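Local coordinates for protein proteolytically activated form of PPO4 Tyrosinase (Agaricus bisporus var. bisporus H97, PDB 4OUA) that acts as a copper-containing oxidase that probably hydroxylates monophenols to o-diphenols and oxidises these to o-quinones, the first step of melanin synthesis, at residues Y97-K106 with A122-Y130; I108-W119 with K150-K158. All coordinates share one frame; numbering follows the deposited sequence.

How the contacts relate
Both contacts draw on helix 86-109 and helix 116-125, and they meet directly where A123 CB of contact 1 lies 4.2 Å from A109 CB of contact 2. Their centres are 16 Å apart on the same side of the chain's centre. Contact 1 is the interior one, with nine of its eleven touching residues buried; polar side chains reach the last turn of helix 116-125 and the loop after it, whose Q128 side chain comes within about 8 Å of that of the copper ligand H282. Contact 2 lies farther out and is only partly buried: a hairpin turn meets the loop joining the same two helices through aromatic rings and one strong backbone bond, beside a tungstotellurate held at a helix start.

Contact 1 (Y97-K106 with A122-Y130)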
# COMPACT_ATOMS: atom_id res chain seq x y z
N TYR A 97 2.01 -7.17 -4.44
CA TYR A 97 1.03 -7.56 -3.44
C TYR A 97 -0.33 -7.83 -4.08
O TYR A 97 -0.93 -8.88 -3.87
CB TYR A 97 0.89 -6.48 -2.37
CG TYR A 97 -0.05 -6.85 -1.25
CD1 TYR A 97 0.40 -7.60 -0.17
CD2 TYR A 97 -1.38 -6.45 -1.26
CE1 TYR A 97 -0.45 -7.95 0.87
CE2 TYR A 97 -2.23 -6.79 -0.23
CZ TYR A 97 -1.76 -7.53 0.83
OH TYR A 97 -2.62 -7.87 1.86
N GLU A 98 -0.79 -6.86 -4.87
CA GLU A 98 -2.05 -6.98 -5.60
C GLU A 98 -2.02 -8.20 -6.52
O GLU A 98 -3.03 -8.90 -6.67
CB GLU A 98 -2.31 -5.72 -6.41
CG GLU A 98 -3.61 -5.73 -7.19
CD GLU A 98 -3.79 -4.50 -8.06
OE1 GLU A 98 -2.84 -4.15 -8.79
OE2 GLU A 98 -4.87 -3.89 -8.00
N GLN A 99 -0.87 -8.45 -7.12
CA GLN A 99 -0.68 -9.62 -7.99
C GLN A 99 -0.85 -10.92 -7.21
O GLN A 99 -1.71 -11.74 -7.54
CB GLN A 99 0.70 -9.57 -8.64
CG GLN A 99 1.08 -10.84 -9.40
CD GLN A 99 2.53 -10.82 -9.86
OE1 GLN A 99 3.09 -9.77 -10.14
NE2 GLN A 99 3.14 -12.00 -9.93
N ILE A 100 -0.04 -11.09 -6.18
CA ILE A 100 -0.09 -12.28 -5.34
C ILE A 100 -1.46 -12.44 -4.69
O ILE A 100 -1.96 -13.56 -4.56
CB ILE A 100 0.99 -12.25 -4.25
CG1 ILE A 100 2.38 -12.31 -4.88
CG2 ILE A 100 0.79 -13.39 -3.27
CD1 ILE A 100 2.61 -13.55 -5.73
N LEU A 101 -2.05 -11.32 -4.28
CA LEU A 101 -3.34 -11.34 -3.60
C LEU A 101 -4.45 -11.80 -4.54
O LEU A 101 -5.40 -12.46 -4.10
CB LEU A 101 -3.66 -9.96 -3.03
CG LEU A 101 -4.88 -9.91 -2.11
CD1 LEU A 101 -4.72 -10.87 -0.95
CD2 LEU A 101 -5.10 -8.49 -1.61
N GLN A 102 -4.34 -11.45 -5.82
CA GLN A 102 -5.31 -11.90 -6.81
C GLN A 102 -5.17 -13.39 -7.06
O GLN A 102 -6.16 -14.11 -7.18
CB GLN A 102 -5.16 -11.13 -8.12
CG GLN A 102 -6.21 -11.49 -9.16
CD GLN A 102 -5.82 -11.08 -10.57
OE1 GLN A 102 -4.66 -11.19 -10.96
NE2 GLN A 102 -6.80 -10.60 -11.33
N GLU A 103 -3.92 -13.85 -7.15
CA GLU A 103 -3.63 -15.25 -7.43
C GLU A 103 -4.30 -16.15 -6.41
O GLU A 103 -4.81 -17.22 -6.74
CB GLU A 103 -2.12 -15.48 -7.44
CG GLU A 103 -1.70 -16.84 -8.00
CD GLU A 103 -0.19 -16.96 -8.16
OE1 GLU A 103 0.26 -17.51 -9.18
OE2 GLU A 103 0.55 -16.50 -7.26
N ALA A 104 -4.30 -15.72 -5.15
CA ALA A 104 -4.99 -16.45 -4.10
C ALA A 104 -6.50 -16.37 -4.30
O ALA A 104 -7.23 -17.32 -4.01
CB ALA A 104 -4.60 -15.90 -2.73
N ALA A 105 -6.96 -15.23 -4.81
CA ALA A 105 -8.39 -15.00 -5.02
C ALA A 105 -8.93 -15.86 -6.16
O ALA A 105 -10.12 -16.14 -6.22
CB ALA A 105 -8.65 -13.53 -5.29
N LYS A 106 -8.04 -16.26 -7.07
CA LYS A 106 -8.43 -17.14 -8.17
C LYS A 106 -8.75 -18.54 -7.65
O LYS A 106 -9.76 -19.13 -8.03
CB LYS A 106 -7.32 -17.21 -9.23
CG LYS A 106 -7.20 -15.96 -10.08
CD LYS A 106 -6.07 -16.10 -11.09
CE LYS A 106 -6.00 -14.90 -12.01
NZ LYS A 106 -4.87 -15.00 -12.97
N ALA A 122 -14.91 -11.93 -11.02
CA ALA A 122 -14.70 -10.99 -9.92
C ALA A 122 -13.24 -11.02 -9.47
O ALA A 122 -12.66 -9.98 -9.16
CB ALA A 122 -15.63 -11.31 -8.76
N ALA A 123 -12.66 -12.22 -9.44
CA ALA A 123 -11.26 -12.38 -9.08
C ALA A 123 -10.38 -11.72 -10.13
O ALA A 123 -9.34 -11.13 -9.82
CB ALA A 123 -10.91 -13.85 -8.94
N GLU A 124 -10.80 -11.82 -11.39
CA GLU A 124 -10.09 -11.20 -12.50
C GLU A 124 -10.10 -9.68 -12.40
O GLU A 124 -9.14 -9.02 -12.78
CB GLU A 124 -10.69 -11.65 -13.83
CG GLU A 124 -10.46 -13.11 -14.15
CD GLU A 124 -9.01 -13.42 -14.48
OE1 GLU A 124 -8.32 -12.52 -15.00
OE2 GLU A 124 -8.56 -14.55 -14.21
N ASP A 125 -11.20 -9.14 -11.89
CA ASP A 125 -11.35 -7.69 -11.76
C ASP A 125 -10.83 -7.19 -10.41
O ASP A 125 -10.73 -5.99 -10.19
CB ASP A 125 -12.82 -7.28 -11.91
CG ASP A 125 -13.39 -7.67 -13.26
OD1 ASP A 125 -12.61 -7.87 -14.21
OD2 ASP A 125 -14.64 -7.76 -13.37
N LEU A 126 -10.50 -8.12 -9.52
CA LEU A 126 -10.09 -7.77 -8.17
C LEU A 126 -8.79 -6.96 -8.16
O LEU A 126 -7.79 -7.35 -8.75
CB LEU A 126 -9.91 -9.03 -7.32
CG LEU A 126 -9.52 -8.76 -5.86
CD1 LEU A 126 -10.55 -7.86 -5.19
CD2 LEU A 126 -9.36 -10.06 -5.10
N ARG A 127 -8.84 -5.82 -7.47
CA ARG A 127 -7.68 -4.95 -7.32
C ARG A 127 -7.60 -4.43 -5.89
O ARG A 127 -8.59 -4.45 -5.17
CB ARG A 127 -7.75 -3.78 -8.31
CG ARG A 127 -7.79 -4.18 -9.78
CD ARG A 127 -6.47 -4.79 -10.22
NE ARG A 127 -6.43 -4.99 -11.67
CZ ARG A 127 -6.94 -6.05 -12.29
NH1 ARG A 127 -7.53 -7.01 -11.59
NH2 ARG A 127 -6.86 -6.15 -13.61
N GLN A 128 -6.43 -3.94 -5.49
CA GLN A 128 -6.25 -3.44 -4.14
C GLN A 128 -6.98 -2.11 -3.93
O GLN A 128 -6.62 -1.10 -4.53
CB GLN A 128 -4.76 -3.27 -3.83
CG GLN A 128 -4.48 -2.67 -2.45
CD GLN A 128 -5.05 -3.51 -1.32
OE1 GLN A 128 -5.73 -2.99 -0.43
NE2 GLN A 128 -4.78 -4.81 -1.35
N PRO A 129 -8.01 -2.12 -3.07
CA PRO A 129 -8.77 -0.91 -2.74
C PRO A 129 -7.91 0.13 -2.03
O PRO A 129 -6.91 -0.23 -1.41
CB PRO A 129 -9.88 -1.43 -1.82
CG PRO A 129 -9.31 -2.66 -1.22
CD PRO A 129 -8.47 -3.28 -2.30
N TYR A 130 -8.29 1.40 -2.11
CA TYR A 130 -7.51 2.46 -1.48
C TYR A 130 -8.29 3.14 -0.37
O TYR A 130 -9.51 3.23 -0.41
CB TYR A 130 -7.06 3.49 -2.53
CG TYR A 130 -8.20 4.24 -3.20
CD1 TYR A 130 -8.77 5.36 -2.60
CD2 TYR A 130 -8.68 3.84 -4.44
CE1 TYR A 130 -9.79 6.04 -3.21
CE2 TYR A 130 -9.71 4.52 -5.06
CZ TYR A 130 -10.26 5.62 -4.44
OH TYR A 130 -11.29 6.31 -5.05
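Among the polar contacts, Q102 NE2 donates to A123 O, in the last turn of helix 116-125, at 3.0 Å and a N-H...O angle of 155°. The acceptor lies close to the amide plane of Q102. With CG anti to the backbone N (chi1 -176°), the extended side chain carries the amide across to helix 116-125, while its OE1 accepts from T9 N. A second candidate bond, Q128 N to E98 OE2, is less certain because that carboxylate oxygen is poorly placed in the model; E98 OE1 forms a salt bridge with R15.

R127 NH1 closes the turn within its own segment, while NE bonds to N348 O. NH1 donates to E124 O at 2.8 Å, nearly in the guanidinium plane, and to L126 O at 2.9 Å, this time from above the carbonyl plane. Two carbonyls at the helix exit thus share one nitrogen.

Apolar contact is compact: A105 CB meets L126 CD2 at 3.5 Å and faces A123 CB at 4.3 Å. The small A105 and A123 are consistent with the close backbones here, K106 CA and A123 CA being 5.6 Å apart. Beyond the two segments, Y97 stacks on W279.

Taken together, these contacts pack the exit of helix 116-125 against helix 86-109, which carries the copper ligand H90, within the helical central domain of the tyrosinase family.

Contact 2 (I108-W119 with K150-K158); sequences IAKKFTVHKKEW and KITNYDGTK. With TEW (6-tungstotellurate(VI)), chain G.
Y154 O is met by two groups of T113: the backbone N donates at 2.7 Å with an N-H...O angle of 171°, and OG1 adds a weak bond at 3.4 Å. The backbone donor approaches almost head-on to the carbonyl, and F112 CA makes a CA-H...O contact with the same oxygen.

Next come the aromatic contacts. The edge of the Y154 ring points at the face of F112 in a T-shaped pair, centroids 5.0 Å apart and planes at 59°. CD1 of Y154 sits over the centre of one F112 face, and W119 CD2 over the centre of the opposite one, which leaves F112 between two aromatic neighbours. With CG beside its backbone N (chi1 -60°), the Y154 ring runs alongside the K111 side chain, CD1 to K111 CB being 3.4 Å, and I108 CG2 touches Y154 CE1. Were Y154 an alanine, F112 would probably lose the ring edge over that face, and the K111 chain its flat neighbour. W119 CZ2 touches T152 CG2 obliquely at 3.8 Å.

The same loop also binds the tungstotellurate: V114 CG2 meets D155 O, while V114 CG1 meets TEW O16 at 3.3 Å. H115 N donates to TEW O13 at 3.0 Å and E118 N to TEW O18 at 2.8 Å.

Two motifs result: a type I turn, N153 to G156, where D155 OD1 accepts from T157 N, an Asx turn, in the hairpin of strands 148-152 and 158-162; and an anion held by backbone N-H groups at a helix N-terminus, with H115 at the N-cap.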
# COMPACT_ATOMS: atom_id res chain seq x y z
N ILE A 108 -9.60 -19.16 -4.71
CA ILE A 108 -10.79 -18.99 -3.89
C ILE A 108 -12.05 -19.08 -4.74
O ILE A 108 -13.03 -19.71 -4.35
CB ILE A 108 -10.78 -17.63 -3.16
CG1 ILE A 108 -9.60 -17.56 -2.19
CG2 ILE A 108 -12.09 -17.41 -2.43
CD1 ILE A 108 -9.60 -18.65 -1.14
N ALA A 109 -12.01 -18.46 -5.92
CA ALA A 109 -13.16 -18.40 -6.81
C ALA A 109 -13.52 -19.77 -7.38
O ALA A 109 -14.59 -19.93 -7.98
CB ALA A 109 -12.90 -17.41 -7.93
N LYS A 110 -12.63 -20.74 -7.21
CA LYS A 110 -12.87 -22.10 -7.69
C LYS A 110 -13.55 -22.96 -6.64
O LYS A 110 -14.08 -24.02 -6.94
CB LYS A 110 -11.56 -22.75 -8.13
CG LYS A 110 -10.81 -21.97 -9.20
CD LYS A 110 -11.73 -21.59 -10.35
CE LYS A 110 -11.04 -20.64 -11.32
NZ LYS A 110 -11.98 -20.17 -12.38
N LYS A 111 -13.54 -22.48 -5.39
CA LYS A 111 -14.15 -23.21 -4.29
C LYS A 111 -15.66 -22.96 -4.23
O LYS A 111 -16.39 -23.70 -3.57
CB LYS A 111 -13.51 -22.82 -2.96
CG LYS A 111 -12.03 -23.16 -2.86
CD LYS A 111 -11.49 -22.84 -1.47
CE LYS A 111 -10.00 -23.08 -1.39
NZ LYS A 111 -9.25 -22.24 -2.36
N PHE A 112 -16.11 -21.92 -4.92
CA PHE A 112 -17.53 -21.61 -4.96
C PHE A 112 -18.27 -22.67 -5.77
O PHE A 112 -17.80 -23.10 -6.83
CB PHE A 112 -17.77 -20.22 -5.56
CG PHE A 112 -17.39 -19.10 -4.63
CD1 PHE A 112 -16.11 -18.58 -4.65
CD2 PHE A 112 -18.31 -18.57 -3.75
CE1 PHE A 112 -15.75 -17.54 -3.80
CE2 PHE A 112 -17.97 -17.54 -2.90
CZ PHE A 112 -16.68 -17.02 -2.92
N THR A 113 -19.42 -23.10 -5.27
CA THR A 113 -20.20 -24.15 -5.91
C THR A 113 -21.19 -23.58 -6.92
O THR A 113 -21.63 -24.26 -7.84
CB THR A 113 -20.97 -24.98 -4.87
OG1 THR A 113 -20.07 -25.42 -3.84
CG2 THR A 113 -21.61 -26.20 -5.53
N VAL A 114 -21.53 -22.31 -6.74
CA VAL A 114 -22.47 -21.64 -7.62
C VAL A 114 -21.90 -20.33 -8.14
O VAL A 114 -21.10 -19.67 -7.47
CB VAL A 114 -23.81 -21.36 -6.91
CG1 VAL A 114 -24.55 -22.66 -6.66
CG2 VAL A 114 -23.57 -20.61 -5.61
N HIS A 115 -22.30 -19.95 -9.35
CA HIS A 115 -21.84 -18.71 -9.97
C HIS A 115 -20.33 -18.73 -10.15
O HIS A 115 -19.66 -17.71 -9.97
CB HIS A 115 -22.27 -17.50 -9.13
CG HIS A 115 -23.62 -17.65 -8.52
ND1 HIS A 115 -24.78 -17.68 -9.27
CD2 HIS A 115 -24.01 -17.78 -7.23
CE1 HIS A 115 -25.82 -17.82 -8.46
NE2 HIS A 115 -25.38 -17.89 -7.22
N LYS A 116 -19.81 -19.89 -10.53
CA LYS A 116 -18.37 -20.10 -10.64
C LYS A 116 -17.71 -19.12 -11.61
O LYS A 116 -16.58 -18.69 -11.39
CB LYS A 116 -18.08 -21.54 -11.07
CG LYS A 116 -18.61 -22.58 -10.11
CD LYS A 116 -18.29 -23.99 -10.59
CE LYS A 116 -16.79 -24.23 -10.63
NZ LYS A 116 -16.17 -24.11 -9.28
N LYS A 117 -18.42 -18.77 -12.68
CA LYS A 117 -17.91 -17.80 -13.64
C LYS A 117 -17.84 -16.40 -13.04
O LYS A 117 -16.80 -15.73 -13.13
CB LYS A 117 -18.78 -17.78 -14.90
CG LYS A 117 -18.43 -18.86 -15.92
CD LYS A 117 -19.47 -18.91 -17.03
CE LYS A 117 -19.71 -17.53 -17.63
NZ LYS A 117 -20.83 -17.54 -18.61
N GLU A 118 -18.93 -15.95 -12.43
CA GLU A 118 -18.99 -14.61 -11.86
C GLU A 118 -17.98 -14.43 -10.73
O GLU A 118 -17.45 -13.34 -10.54
CB GLU A 118 -20.40 -14.30 -11.36
CG GLU A 118 -21.36 -13.85 -12.46
CD GLU A 118 -22.69 -13.36 -11.91
OE1 GLU A 118 -23.02 -13.69 -10.75
OE2 GLU A 118 -23.40 -12.64 -12.65
N TRP A 119 -17.71 -15.50 -9.99
CA TRP A 119 -16.68 -15.46 -8.97
C TRP A 119 -15.30 -15.48 -9.63
O TRP A 119 -14.35 -14.89 -9.12
CB TRP A 119 -16.82 -16.63 -7.99
CG TRP A 119 -17.97 -16.46 -7.05
CD1 TRP A 119 -19.17 -17.10 -7.10
CD2 TRP A 119 -18.02 -15.58 -5.92
NE1 TRP A 119 -19.97 -16.67 -6.06
CE2 TRP A 119 -19.29 -15.74 -5.33
CE3 TRP A 119 -17.12 -14.68 -5.35
CZ2 TRP A 119 -19.68 -15.03 -4.19
CZ3 TRP A 119 -17.51 -13.97 -4.22
CH2 TRP A 119 -18.78 -14.16 -3.66
N LYS A 150 -19.29 -9.94 7.38
CA LYS A 150 -20.21 -10.71 6.56
C LYS A 150 -19.68 -10.92 5.14
O LYS A 150 -19.36 -9.97 4.43
CB LYS A 150 -21.58 -10.02 6.48
CG LYS A 150 -22.30 -9.90 7.81
CD LYS A 150 -23.63 -9.19 7.62
CE LYS A 150 -24.38 -9.02 8.94
NZ LYS A 150 -25.65 -8.28 8.75
N ILE A 151 -19.58 -12.18 4.73
CA ILE A 151 -19.22 -12.51 3.36
C ILE A 151 -20.17 -13.56 2.81
O ILE A 151 -21.05 -14.05 3.52
CB ILE A 151 -17.77 -13.03 3.26
CG1 ILE A 151 -17.61 -14.33 4.04
CG2 ILE A 151 -16.79 -11.98 3.75
CD1 ILE A 151 -16.22 -14.93 3.95
N THR A 152 -20.01 -13.89 1.53
CA THR A 152 -20.81 -14.93 0.91
C THR A 152 -20.07 -16.25 0.95
O THR A 152 -18.91 -16.34 0.54
CB THR A 152 -21.18 -14.57 -0.54
OG1 THR A 152 -22.04 -13.43 -0.56
CG2 THR A 152 -21.88 -15.74 -1.22
N ASN A 153 -20.73 -17.29 1.45
CA ASN A 153 -20.12 -18.60 1.55
C ASN A 153 -20.02 -19.28 0.18
O ASN A 153 -20.62 -18.82 -0.79
CB ASN A 153 -20.89 -19.49 2.52
CG ASN A 153 -19.99 -20.44 3.27
OD1 ASN A 153 -18.85 -20.66 2.89
ND2 ASN A 153 -20.51 -21.00 4.36
N TYR A 154 -19.26 -20.37 0.11
CA TYR A 154 -19.00 -21.04 -1.15
C TYR A 154 -20.24 -21.69 -1.75
O TYR A 154 -20.21 -22.18 -2.88
CB TYR A 154 -17.90 -22.09 -0.98
CG TYR A 154 -16.58 -21.52 -0.50
CD1 TYR A 154 -15.76 -20.81 -1.36
CD2 TYR A 154 -16.16 -21.71 0.81
CE1 TYR A 154 -14.55 -20.28 -0.92
CE2 TYR A 154 -14.96 -21.19 1.26
CZ TYR A 154 -14.16 -20.48 0.39
OH TYR A 154 -12.96 -19.96 0.82
N ASP A 155 -21.33 -21.69 -0.99
CA ASP A 155 -22.60 -22.23 -1.48
C ASP A 155 -23.58 -21.12 -1.83
O ASP A 155 -24.62 -21.36 -2.44
CB ASP A 155 -23.21 -23.18 -0.45
CG ASP A 155 -23.18 -22.61 0.96
OD1 ASP A 155 -23.23 -21.37 1.10
OD2 ASP A 155 -23.12 -23.40 1.92
N GLY A 156 -23.23 -19.89 -1.45
CA GLY A 156 -24.06 -18.74 -1.76
C GLY A 156 -24.68 -18.10 -0.53
O GLY A 156 -25.12 -16.95 -0.57
N THR A 157 -24.72 -18.85 0.57
CA THR A 157 -25.28 -18.35 1.82
C THR A 157 -24.35 -17.33 2.46
O THR A 157 -23.14 -17.37 2.26
CB THR A 157 -25.55 -19.49 2.82
OG1 THR A 157 -24.32 -20.15 3.14
CG2 THR A 157 -26.52 -20.50 2.22
N LYS A 158 -24.93 -16.40 3.22
CA LYS A 158 -24.14 -15.36 3.88
C LYS A 158 -23.65 -15.83 5.24
O LYS A 158 -24.44 -16.23 6.09
CB LYS A 158 -24.97 -14.08 4.02
CG LYS A 158 -25.52 -13.55 2.71
CD LYS A 158 -24.42 -13.34 1.69
CE LYS A 158 -24.97 -12.84 0.36
NZ LYS A 158 -25.93 -13.81 -0.24
O1 TEW G . -25.54 -18.58 -11.44
O2 TEW G . -26.51 -20.59 -12.74
O3 TEW G . -27.47 -17.85 -12.96
O4 TEW G . -27.13 -20.50 -10.29
O5 TEW G . -29.22 -19.76 -12.10
O6 TEW G . -28.16 -18.00 -10.28
O7 TEW G . -25.02 -18.46 -13.97
O8 TEW G . -26.35 -15.81 -11.40
O9 TEW G . -26.13 -15.76 -14.16
O10 TEW G . -23.97 -16.56 -12.60
O11 TEW G . -24.02 -21.16 -13.82
O12 TEW G . -22.93 -19.20 -12.57
O13 TEW G . -24.40 -21.09 -11.22
O14 TEW G . -25.36 -23.14 -12.32
O15 TEW G . -27.96 -22.84 -11.51
O16 TEW G . -26.00 -22.88 -9.58
O17 TEW G . -22.52 -19.00 -15.06
O18 TEW G . -21.37 -16.93 -13.51
O19 TEW G . -23.38 -16.46 -15.33
O20 TEW G . -21.88 -21.72 -12.55
O21 TEW G . -20.31 -19.98 -13.70
O22 TEW G . -21.68 -21.63 -15.40
O23 TEW G . -23.12 -23.93 -13.60
O31 TEW G . -23.00 -23.62 -10.86
TE1 TEW G . -24.74 -19.84 -12.64
W1 TEW G . -27.72 -19.12 -11.51
W2 TEW G . -25.88 -16.77 -12.78
W3 TEW G . -26.44 -22.15 -11.09
W4 TEW G . -22.95 -17.43 -13.96
W5 TEW G . -21.90 -20.55 -14.09
W6 TEW G . -23.46 -22.81 -12.32